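Local coordinates for START domain-containing protein 10 (PDB 6SER), which transfers phosphatidylcholine and phosphatidylethanolamine between membranes, preferring lipids with a palmitoyl or stearoyl chain at sn-1 and an unsaturated 18-carbon chain at sn-2, at residues V52-Q57 and H66-R71; D104-T109 and P243-A248; S166-Y171 and T184-V189. One frame throughout, in Å; residues are numbered along the deposited sequence.

In the fold
From the N terminus, the chain first closes contact 1, where strands 52-57 and 68-74 form a hairpin across a ten-residue connection. Contact 2 opens later, at 104-109, and closes only at 243-248, beyond helix 197-227. The hairpin of contact 3, 166-171 with 184-189, is nested inside that long loop. Contacts 1 and 3 have centres about 10 Å apart and belong to one continuous run of the sheet, since strand 68-74 pairs with strand 181-190. Contact 2 lies on the other side of the chain's centre, about 32 Å from contact 1 between centres, and ties the C-terminal loop to strand 99-109.

Contact 1. Residues V52-Q57 and H66-R71; sequences VSVWVQ and HKIKCR
The indole of W55 lies beside R71 and across K69, with R71 CB at its edge, near the ring plane and 3.5 Å from CZ3. K69 O also sits at this edge, in plane, while K69 CD approaches CE3 obliquely at 3.8 Å. Over the five-membered ring stands K69 NZ, 5.6 Å from the ring centroid, which makes at most a weak cation-pi attraction; its firmer partner is the carbonyl of C37, in helix 27-38. The R71 side chain points the same way as the indole, but its guanidinium plane is turned 84° from the ring. W55 CG stands beside the backbone N (chi1 -67°), which carries CG toward the S53-R71 end of the strand.

Next to the indole, the backbones of W55 and K69 form a hydrogen-bonded antiparallel pair. W55 N to K69 O is the shorter bond at 2.8 Å; in the return bond K69 N stands above the carbonyl plane of W55. At the far end Q57 runs alongside K67, with Q57 OE1 3.5 Å from K67 CD, and K67 NZ goes on to E36 and Q168.

V54, V56, I68 and C70 point to the other face. V56 CG2 meets I68 CD1 at 3.9 Å, and V54 CG2 rests 3.7 Å from C70 SG. Helix 197-227 covers this apolar side, touching V56, I68 and C70, and a bound glycol, probably from the crystallisation liquor, lies near I68. The arrangement is an antiparallel beta hairpin in the curved sheet of a START domain, gripped by its long C-terminal helix in the helix-grip fold.

Contact 2. Residues D104-T109 and P243-A248; sequences DIARLT and PLPSLA
R107 reaches over the loop 243-248 from its CB, which rests 3.7 Å from P245 O. CG lies anti to the backbone N (chi1 155°), and the chain then bends at chi3, 48°, which sets NE beside the loop; there NE makes a weak hydrogen bond with the hydroxyl of S242. At the tip the two terminal nitrogens diverge. NH1 comes within 3.7 Å of S246 OG, and NH2 within 3.6 Å of L244 O, both approaching obliquely to the guanidinium plane.

The backbone of the same residue carries the hydrogen bonds of the contact. R107 N donates to P245 O at 2.8 Å, nearly along the C=O axis, and R107 O accepts from L247 N at 2.9 Å. These two bonds flank S246 and make a single beta bridge, by which the irregular C-terminal loop joins strand 99-109 at R107; the touching parts, 104-108 and 244-248, run 41° apart end to end. The strand is itself irregular here: I105 and A106 both face V114 on strand 112-119, a classic beta bulge.

After R107, L108 CD2 lies 4.2 Å from L247 CB. Before R107 the contact is largely apolar. A106 CB presses on L247 CG at 3.5 Å, and L247 also reaches H152 and L252. I105 O lies against the pyrrolidine ring of P245. Nearer the start of the strand, the side chains of D104 and L244 cross at about a right angle, with D104 CB 3.6 Å from L244 CD1. D104 uses its methylene against the leucine, while its carboxylate forms a salt bridge through OD2 with R134 of strand 127-139.

Contact 3. Residues S166-Y171 and T184-V189; sequences SIQTGY and TYLAQV
Y171 and Y185 meet obliquely, their rings turned 55° to each other and their centroids 5.2 Å apart. Y171 CE1 comes to the edge of the Y185 ring, near its plane, 3.3 Å from CD1. Y185 CG lies anti to its backbone N (chi1 161°), and the two side chains cross at a slant. A backbone group, A187 N, sits over one face of the Y185 ring, offset toward the rim. On the same side of the sheet T169 CB packs on A187 CB at 3.6 Å.

Behind these side chains the backbone sets the spacing. G170 and L186 form a hydrogen-bonded pair: G170 N donates to L186 O at 2.9 Å, and L186 N returns to G170 O. Beyond it, I167 and Q168 both face Q188 in a classic beta bulge. Q188 O takes two donors there, I167 N at 2.9 Å and, weakly, Q168 N at 3.4 Å. I167 CD1 also lies over this carbonyl, while I167 CG2 touches Q188 OE1 at 3.5 Å; Q188 NE2, at the end of an extended chain, is held by the carbonyl of L65.

Bound glycols, probably from the crystallisation liquor, lie near T169 and Y171, consistent with this side lining the lipid cavity expected of a START domain. On the other side helix 27-38 covers Q168 and L186, while strand 142-151 continues the sheet beyond 166-171 and strand 68-74 continues it beyond 184-189.

Contact 1. Residues V52-Q57 and H66-R71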
loop_
_atom_site.group_PDB
_atom_site.type_symbol
_atom_site.label_atom_id
_atom_site.label_comp_id
_atom_site.label_asym_id
_atom_site.label_seq_id
_atom_site.Cartn_x
_atom_site.Cartn_y
_atom_site.Cartn_z
ATOM N N VAL A 52 -6.996 11.396 13.057
ATOM C CA VAL A 52 -5.823 10.752 12.474
ATOM C C VAL A 52 -4.792 10.537 13.573
ATOM O O VAL A 52 -4.429 11.485 14.280
ATOM C CB VAL A 52 -5.222 11.589 11.333
ATOM C CG1 VAL A 52 -3.988 10.898 10.774
ATOM C CG2 VAL A 52 -6.248 11.822 10.241
ATOM N N SER A 53 -4.309 9.299 13.705
ATOM C CA SER A 53 -3.231 8.986 14.636
ATOM C C SER A 53 -2.133 8.199 13.933
ATOM O O SER A 53 -2.387 7.436 12.995
ATOM C CB SER A 53 -3.736 8.200 15.850
ATOM O OG SER A 53 -4.844 7.396 15.503
ATOM N N VAL A 54 -0.903 8.393 14.409
ATOM C CA VAL A 54 0.289 7.742 13.876
ATOM C C VAL A 54 0.996 7.014 15.016
ATOM O O VAL A 54 1.231 7.598 16.080
ATOM C CB VAL A 54 1.235 8.757 13.202
ATOM C CG1 VAL A 54 2.477 8.062 12.631
ATOM C CG2 VAL A 54 0.505 9.522 12.117
ATOM N N TRP A 55 1.319 5.740 14.797
ATOM C CA TRP A 55 2.114 4.943 15.719
ATOM C C TRP A 55 3.418 4.512 15.053
ATOM O O TRP A 55 3.543 4.500 13.824
ATOM C CB TRP A 55 1.375 3.684 16.188
ATOM C CG TRP A 55 0.173 3.902 17.048
ATOM C CD1 TRP A 55 0.110 3.820 18.414
ATOM C CD2 TRP A 55 -1.155 4.199 16.603
ATOM N NE1 TRP A 55 -1.174 4.060 18.842
ATOM C CE2 TRP A 55 -1.970 4.295 17.751
ATOM C CE3 TRP A 55 -1.730 4.397 15.350
ATOM C CZ2 TRP A 55 -3.326 4.581 17.680
ATOM C CZ3 TRP A 55 -3.078 4.684 15.280
ATOM C CH2 TRP A 55 -3.863 4.767 16.436
ATOM N N VAL A 56 4.397 4.225 15.866
ATOM C CA VAL A 56 5.669 3.781 15.392
ATOM C C VAL A 56 6.015 2.552 16.197
ATOM O O VAL A 56 5.702 2.493 17.337
ATOM C CB VAL A 56 6.697 4.888 15.540
ATOM C CG1 VAL A 56 8.052 4.416 15.131
ATOM C CG2 VAL A 56 6.328 6.055 14.673
ATOM N N GLN A 57 6.631 1.558 15.599
ATOM C CA GLN A 57 6.955 0.328 16.343
ATOM C C GLN A 57 7.939 0.612 17.468
ATOM O O GLN A 57 8.987 1.158 17.230
ATOM C CB GLN A 57 7.301 -0.810 15.414
ATOM C CG GLN A 57 6.152 -1.790 15.370
ATOM C CD GLN A 57 6.585 -3.218 15.235
ATOM O OE1 GLN A 57 7.634 -3.488 14.687
ATOM N NE2 GLN A 57 5.750 -4.128 15.692
ATOM N N HIS A 66 11.881 1.659 10.743
ATOM C CA HIS A 66 10.752 1.382 11.617
ATOM C C HIS A 66 9.479 1.160 10.813
ATOM O O HIS A 66 9.247 1.817 9.793
ATOM C CB HIS A 66 10.551 2.529 12.609
ATOM C CG HIS A 66 11.699 2.711 13.551
ATOM N ND1 HIS A 66 12.570 1.688 13.864
ATOM C CD2 HIS A 66 12.127 3.796 14.240
ATOM C CE1 HIS A 66 13.482 2.132 14.711
ATOM N NE2 HIS A 66 13.237 3.408 14.953
ATOM N N LYS A 67 8.669 0.211 11.271
ATOM C CA LYS A 67 7.313 0.075 10.768
ATOM C C LYS A 67 6.458 1.233 11.270
ATOM O O LYS A 67 6.569 1.650 12.424
ATOM C CB LYS A 67 6.715 -1.257 11.209
ATOM C CG LYS A 67 7.613 -2.452 10.922
ATOM C CD LYS A 67 6.943 -3.776 11.302
ATOM C CE LYS A 67 5.878 -4.162 10.283
ATOM N NZ LYS A 67 6.209 -5.425 9.558
ATOM N N ILE A 68 5.613 1.757 10.385
ATOM C CA ILE A 68 4.757 2.907 10.657
ATOM C C ILE A 68 3.310 2.452 10.536
ATOM O O ILE A 68 2.982 1.624 9.680
ATOM C CB ILE A 68 5.050 4.069 9.681
ATOM C CG1 ILE A 68 6.540 4.419 9.697
ATOM C CG2 ILE A 68 4.205 5.299 9.998
ATOM C CD1 ILE A 68 7.112 4.679 11.088
ATOM N N LYS A 69 2.448 2.989 11.393
ATOM C CA LYS A 69 1.025 2.676 11.382
ATOM C C LYS A 69 0.246 3.978 11.457
ATOM O O LYS A 69 0.550 4.838 12.290
ATOM C CB LYS A 69 0.643 1.760 12.548
ATOM C CG LYS A 69 -0.838 1.432 12.591
ATOM C CD LYS A 69 -1.275 0.880 13.939
ATOM C CE LYS A 69 -0.577 -0.419 14.268
ATOM N NZ LYS A 69 -1.179 -1.015 15.486
ATOM N N CYS A 70 -0.742 4.144 10.587
ATOM C CA CYS A 70 -1.547 5.362 10.587
ATOM C C CYS A 70 -3.019 4.998 10.452
ATOM O O CYS A 70 -3.411 4.311 9.503
ATOM C CB CYS A 70 -1.109 6.321 9.475
ATOM S SG CYS A 70 -1.823 7.990 9.649
ATOM N N ARG A 71 -3.825 5.469 11.397
ATOM C CA ARG A 71 -5.239 5.147 11.497
ATOM C C ARG A 71 -6.056 6.415 11.283
ATOM O O ARG A 71 -5.714 7.480 11.807
ATOM C CB ARG A 71 -5.542 4.528 12.867
ATOM C CG ARG A 71 -6.936 3.990 13.066
ATOM C CD ARG A 71 -7.013 3.229 14.384
ATOM N NE ARG A 71 -8.362 2.775 14.718
ATOM C CZ ARG A 71 -9.310 3.555 15.234
ATOM N NH1 ARG A 71 -9.067 4.841 15.459
ATOM N NH2 ARG A 71 -10.508 3.052 15.519
#

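Contact 2. Residues D104-T109 and P243-A248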
loop_
_atom_site.group_PDB
_atom_site.type_symbol
_atom_site.label_atom_id
_atom_site.label_comp_id
_atom_site.label_asym_id
_atom_site.label_seq_id
_atom_site.Cartn_x
_atom_site.Cartn_y
_atom_site.Cartn_z
ATOM N N ASP A 104 -0.723 -2.178 -13.293
ATOM C CA ASP A 104 -0.526 -3.590 -13.005
ATOM C C ASP A 104 0.214 -4.244 -14.159
ATOM O O ASP A 104 0.111 -3.814 -15.311
ATOM C CB ASP A 104 -1.859 -4.301 -12.772
ATOM C CG ASP A 104 -2.439 -4.010 -11.400
ATOM O OD1 ASP A 104 -1.667 -3.613 -10.498
ATOM O OD2 ASP A 104 -3.664 -4.182 -11.224
ATOM N N ILE A 105 0.964 -5.289 -13.835
ATOM C CA ILE A 105 1.800 -5.993 -14.799
ATOM C C ILE A 105 1.179 -7.317 -15.208
ATOM O O ILE A 105 1.114 -7.652 -16.392
ATOM C CB ILE A 105 3.213 -6.202 -14.216
ATOM C CG1 ILE A 105 3.913 -4.849 -14.021
ATOM C CG2 ILE A 105 4.026 -7.176 -15.091
ATOM C CD1 ILE A 105 5.227 -4.935 -13.274
ATOM N N ALA A 106 0.726 -8.088 -14.229
ATOM C CA ALA A 106 0.190 -9.407 -14.504
ATOM C C ALA A 106 -0.605 -9.860 -13.296
ATOM O O ALA A 106 -0.467 -9.327 -12.194
ATOM C CB ALA A 106 1.304 -10.411 -14.831
ATOM N N ARG A 107 -1.427 -10.866 -13.522
ATOM C CA ARG A 107 -2.263 -11.445 -12.493
ATOM C C ARG A 107 -1.690 -12.798 -12.085
ATOM O O ARG A 107 -1.161 -13.542 -12.921
ATOM C CB ARG A 107 -3.703 -11.568 -13.004
ATOM C CG ARG A 107 -4.517 -12.638 -12.324
ATOM C CD ARG A 107 -6.001 -12.289 -12.308
ATOM N NE ARG A 107 -6.508 -11.849 -13.608
ATOM C CZ ARG A 107 -6.844 -12.668 -14.600
ATOM N NH1 ARG A 107 -6.709 -13.980 -14.457
ATOM N NH2 ARG A 107 -7.307 -12.172 -15.742
ATOM N N LEU A 108 -1.754 -13.097 -10.793
ATOM C CA LEU A 108 -1.354 -14.408 -10.288
ATOM C C LEU A 108 -2.562 -15.294 -10.026
ATOM O O LEU A 108 -2.676 -16.384 -10.590
ATOM C CB LEU A 108 -0.543 -14.263 -8.996
ATOM C CG LEU A 108 0.852 -13.673 -9.106
ATOM C CD1 LEU A 108 1.205 -13.163 -7.738
ATOM C CD2 LEU A 108 1.871 -14.725 -9.573
ATOM N N THR A 109 -3.429 -14.867 -9.122
ATOM C CA THR A 109 -4.675 -15.527 -8.779
ATOM C C THR A 109 -5.810 -14.530 -8.978
ATOM O O THR A 109 -5.598 -13.384 -9.380
ATOM C CB THR A 109 -4.669 -16.030 -7.333
ATOM O OG1 THR A 109 -4.801 -14.910 -6.446
ATOM C CG2 THR A 109 -3.367 -16.775 -7.013
ATOM N N PRO A 243 -8.063 -7.169 -17.631
ATOM C CA PRO A 243 -7.422 -7.286 -18.945
ATOM C C PRO A 243 -5.982 -7.753 -18.865
ATOM O O PRO A 243 -5.222 -7.604 -19.830
ATOM C CB PRO A 243 -7.500 -5.858 -19.487
ATOM C CG PRO A 243 -7.409 -5.009 -18.273
ATOM C CD PRO A 243 -8.051 -5.780 -17.136
ATOM N N LEU A 244 -5.600 -8.335 -17.724
ATOM C CA LEU A 244 -4.190 -8.582 -17.470
ATOM C C LEU A 244 -3.774 -9.996 -17.882
ATOM O O LEU A 244 -4.549 -10.950 -17.739
ATOM C CB LEU A 244 -3.883 -8.372 -15.990
ATOM C CG LEU A 244 -3.975 -6.942 -15.441
ATOM C CD1 LEU A 244 -3.948 -6.987 -13.902
ATOM C CD2 LEU A 244 -2.833 -6.060 -15.979
ATOM N N PRO A 245 -2.550 -10.160 -18.381
ATOM C CA PRO A 245 -2.017 -11.509 -18.575
ATOM C C PRO A 245 -1.748 -12.168 -17.230
ATOM O O PRO A 245 -1.715 -11.521 -16.182
ATOM C CB PRO A 245 -0.718 -11.263 -19.345
ATOM C CG PRO A 245 -0.244 -9.938 -18.804
ATOM C CD PRO A 245 -1.516 -9.129 -18.602
ATOM N N SER A 246 -1.544 -13.480 -17.273
ATOM C CA SER A 246 -1.308 -14.266 -16.073
ATOM C C SER A 246 0.161 -14.653 -15.961
ATOM O O SER A 246 0.884 -14.715 -16.956
ATOM C CB SER A 246 -2.178 -15.522 -16.067
ATOM O OG SER A 246 -3.558 -15.184 -15.955
ATOM N N LEU A 247 0.588 -14.921 -14.730
ATOM C CA LEU A 247 1.964 -15.253 -14.387
ATOM C C LEU A 247 1.995 -16.479 -13.486
ATOM O O LEU A 247 1.124 -16.655 -12.622
ATOM C CB LEU A 247 2.651 -14.112 -13.622
ATOM C CG LEU A 247 3.546 -13.055 -14.254
ATOM C CD1 LEU A 247 4.285 -12.318 -13.142
ATOM C CD2 LEU A 247 4.512 -13.671 -15.247
ATOM N N ALA A 248 3.033 -17.297 -13.649
ATOM C CA ALA A 248 3.343 -18.328 -12.667
ATOM C C ALA A 248 4.162 -17.719 -11.540
ATOM O O ALA A 248 4.986 -16.828 -11.766
ATOM C CB ALA A 248 4.114 -19.494 -13.286
#

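Contact 3. Residues S166-Y171 and T184-V189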
loop_
_atom_site.group_PDB
_atom_site.type_symbol
_atom_site.label_atom_id
_atom_site.label_comp_id
_atom_site.label_asym_id
_atom_site.label_seq_id
_atom_site.Cartn_x
_atom_site.Cartn_y
_atom_site.Cartn_z
ATOM N N SER A 166 9.461 -2.496 -0.735
ATOM C CA SER A 166 8.326 -2.533 0.179
ATOM C C SER A 166 8.412 -3.838 0.966
ATOM O O SER A 166 8.074 -4.904 0.447
ATOM C CB SER A 166 7.015 -2.407 -0.598
ATOM O OG SER A 166 5.917 -2.861 0.191
ATOM N N ILE A 167 8.857 -3.748 2.208
ATOM C CA ILE A 167 8.996 -4.947 3.074
ATOM C C ILE A 167 7.599 -5.477 3.362
ATOM O O ILE A 167 7.414 -6.619 3.255
ATOM C CB ILE A 167 9.830 -4.721 4.348
ATOM C CG1 ILE A 167 11.252 -4.312 4.025
ATOM C CG2 ILE A 167 9.842 -5.929 5.218
ATOM C CD1 ILE A 167 11.470 -2.882 4.041
ATOM N N GLN A 168 6.678 -4.594 3.658
ATOM C CA GLN A 168 5.271 -4.914 3.882
ATOM C C GLN A 168 4.509 -3.608 3.896
ATOM O O GLN A 168 4.945 -2.729 4.497
ATOM C CB GLN A 168 5.080 -5.627 5.199
ATOM C CG GLN A 168 3.670 -5.578 5.677
ATOM C CD GLN A 168 3.524 -6.072 7.089
ATOM O OE1 GLN A 168 4.145 -5.602 8.015
ATOM N NE2 GLN A 168 2.710 -7.081 7.227
ATOM N N THR A 169 3.483 -3.479 3.091
ATOM C CA THR A 169 2.595 -2.310 3.082
ATOM C C THR A 169 1.166 -2.811 2.894
ATOM O O THR A 169 1.000 -3.753 2.300
ATOM C CB THR A 169 3.127 -1.064 2.377
ATOM O OG1 THR A 169 2.142 -0.680 1.460
ATOM C CG2 THR A 169 4.374 -1.182 1.576
ATOM N N GLY A 170 0.191 -2.198 3.510
ATOM C CA GLY A 170 -1.181 -2.673 3.381
ATOM C C GLY A 170 -2.175 -1.805 4.092
ATOM O O GLY A 170 -1.782 -0.948 4.770
ATOM N N TYR A 171 -3.435 -2.152 3.941
ATOM C CA TYR A 171 -4.533 -1.367 4.459
ATOM C C TYR A 171 -5.564 -2.303 5.052
ATOM O O TYR A 171 -5.849 -3.363 4.488
ATOM C CB TYR A 171 -5.191 -0.521 3.357
ATOM C CG TYR A 171 -4.275 0.468 2.692
ATOM C CD1 TYR A 171 -4.283 1.803 3.083
ATOM C CD2 TYR A 171 -3.390 0.063 1.674
ATOM C CE1 TYR A 171 -3.444 2.721 2.481
ATOM C CE2 TYR A 171 -2.547 0.969 1.065
ATOM C CZ TYR A 171 -2.578 2.297 1.473
ATOM O OH TYR A 171 -1.741 3.204 0.867
ATOM N N THR A 184 -6.801 1.648 8.561
ATOM C CA THR A 184 -5.474 1.613 9.158
ATOM C C THR A 184 -4.466 1.279 8.068
ATOM O O THR A 184 -4.589 0.250 7.395
ATOM C CB THR A 184 -5.407 0.588 10.289
ATOM O OG1 THR A 184 -6.391 0.911 11.284
ATOM C CG2 THR A 184 -4.009 0.577 10.914
ATOM N N TYR A 185 -3.488 2.159 7.888
ATOM C CA TYR A 185 -2.389 1.959 6.952
ATOM C C TYR A 185 -1.168 1.509 7.743
ATOM O O TYR A 185 -0.814 2.125 8.755
ATOM C CB TYR A 185 -2.110 3.253 6.192
ATOM C CG TYR A 185 -0.757 3.359 5.525
ATOM C CD1 TYR A 185 -0.585 2.966 4.199
ATOM C CD2 TYR A 185 0.342 3.898 6.199
ATOM C CE1 TYR A 185 0.648 3.082 3.565
ATOM C CE2 TYR A 185 1.586 4.017 5.574
ATOM C CZ TYR A 185 1.725 3.612 4.252
ATOM O OH TYR A 185 2.936 3.722 3.609
ATOM N N LEU A 186 -0.549 0.421 7.302
ATOM C CA LEU A 186 0.646 -0.120 7.941
ATOM C C LEU A 186 1.699 -0.338 6.865
ATOM O O LEU A 186 1.436 -1.029 5.874
ATOM C CB LEU A 186 0.325 -1.425 8.678
ATOM C CG LEU A 186 1.465 -2.314 9.184
ATOM C CD1 LEU A 186 2.402 -1.546 10.083
ATOM C CD2 LEU A 186 0.889 -3.509 9.918
ATOM N N ALA A 187 2.881 0.253 7.045
ATOM C CA ALA A 187 3.918 0.136 6.026
ATOM C C ALA A 187 5.308 0.080 6.641
ATOM O O ALA A 187 5.572 0.657 7.699
ATOM C CB ALA A 187 3.896 1.294 5.036
ATOM N N GLN A 188 6.199 -0.597 5.924
ATOM C CA GLN A 188 7.631 -0.583 6.180
ATOM C C GLN A 188 8.306 -0.612 4.810
ATOM O O GLN A 188 8.347 -1.658 4.159
ATOM C CB GLN A 188 8.047 -1.765 7.045
ATOM C CG GLN A 188 9.519 -1.756 7.427
ATOM C CD GLN A 188 9.896 -2.957 8.262
ATOM O OE1 GLN A 188 9.319 -4.040 8.112
ATOM N NE2 GLN A 188 10.856 -2.773 9.167
ATOM N N VAL A 189 8.774 0.538 4.403
ATOM C CA VAL A 189 9.394 0.723 3.145
ATOM C C VAL A 189 10.792 1.286 3.199
ATOM O O VAL A 189 11.006 2.316 3.741
ATOM C CB VAL A 189 8.546 1.678 2.308
ATOM C CG1 VAL A 189 9.194 1.952 0.988
ATOM C CG2 VAL A 189 7.179 1.121 2.097
#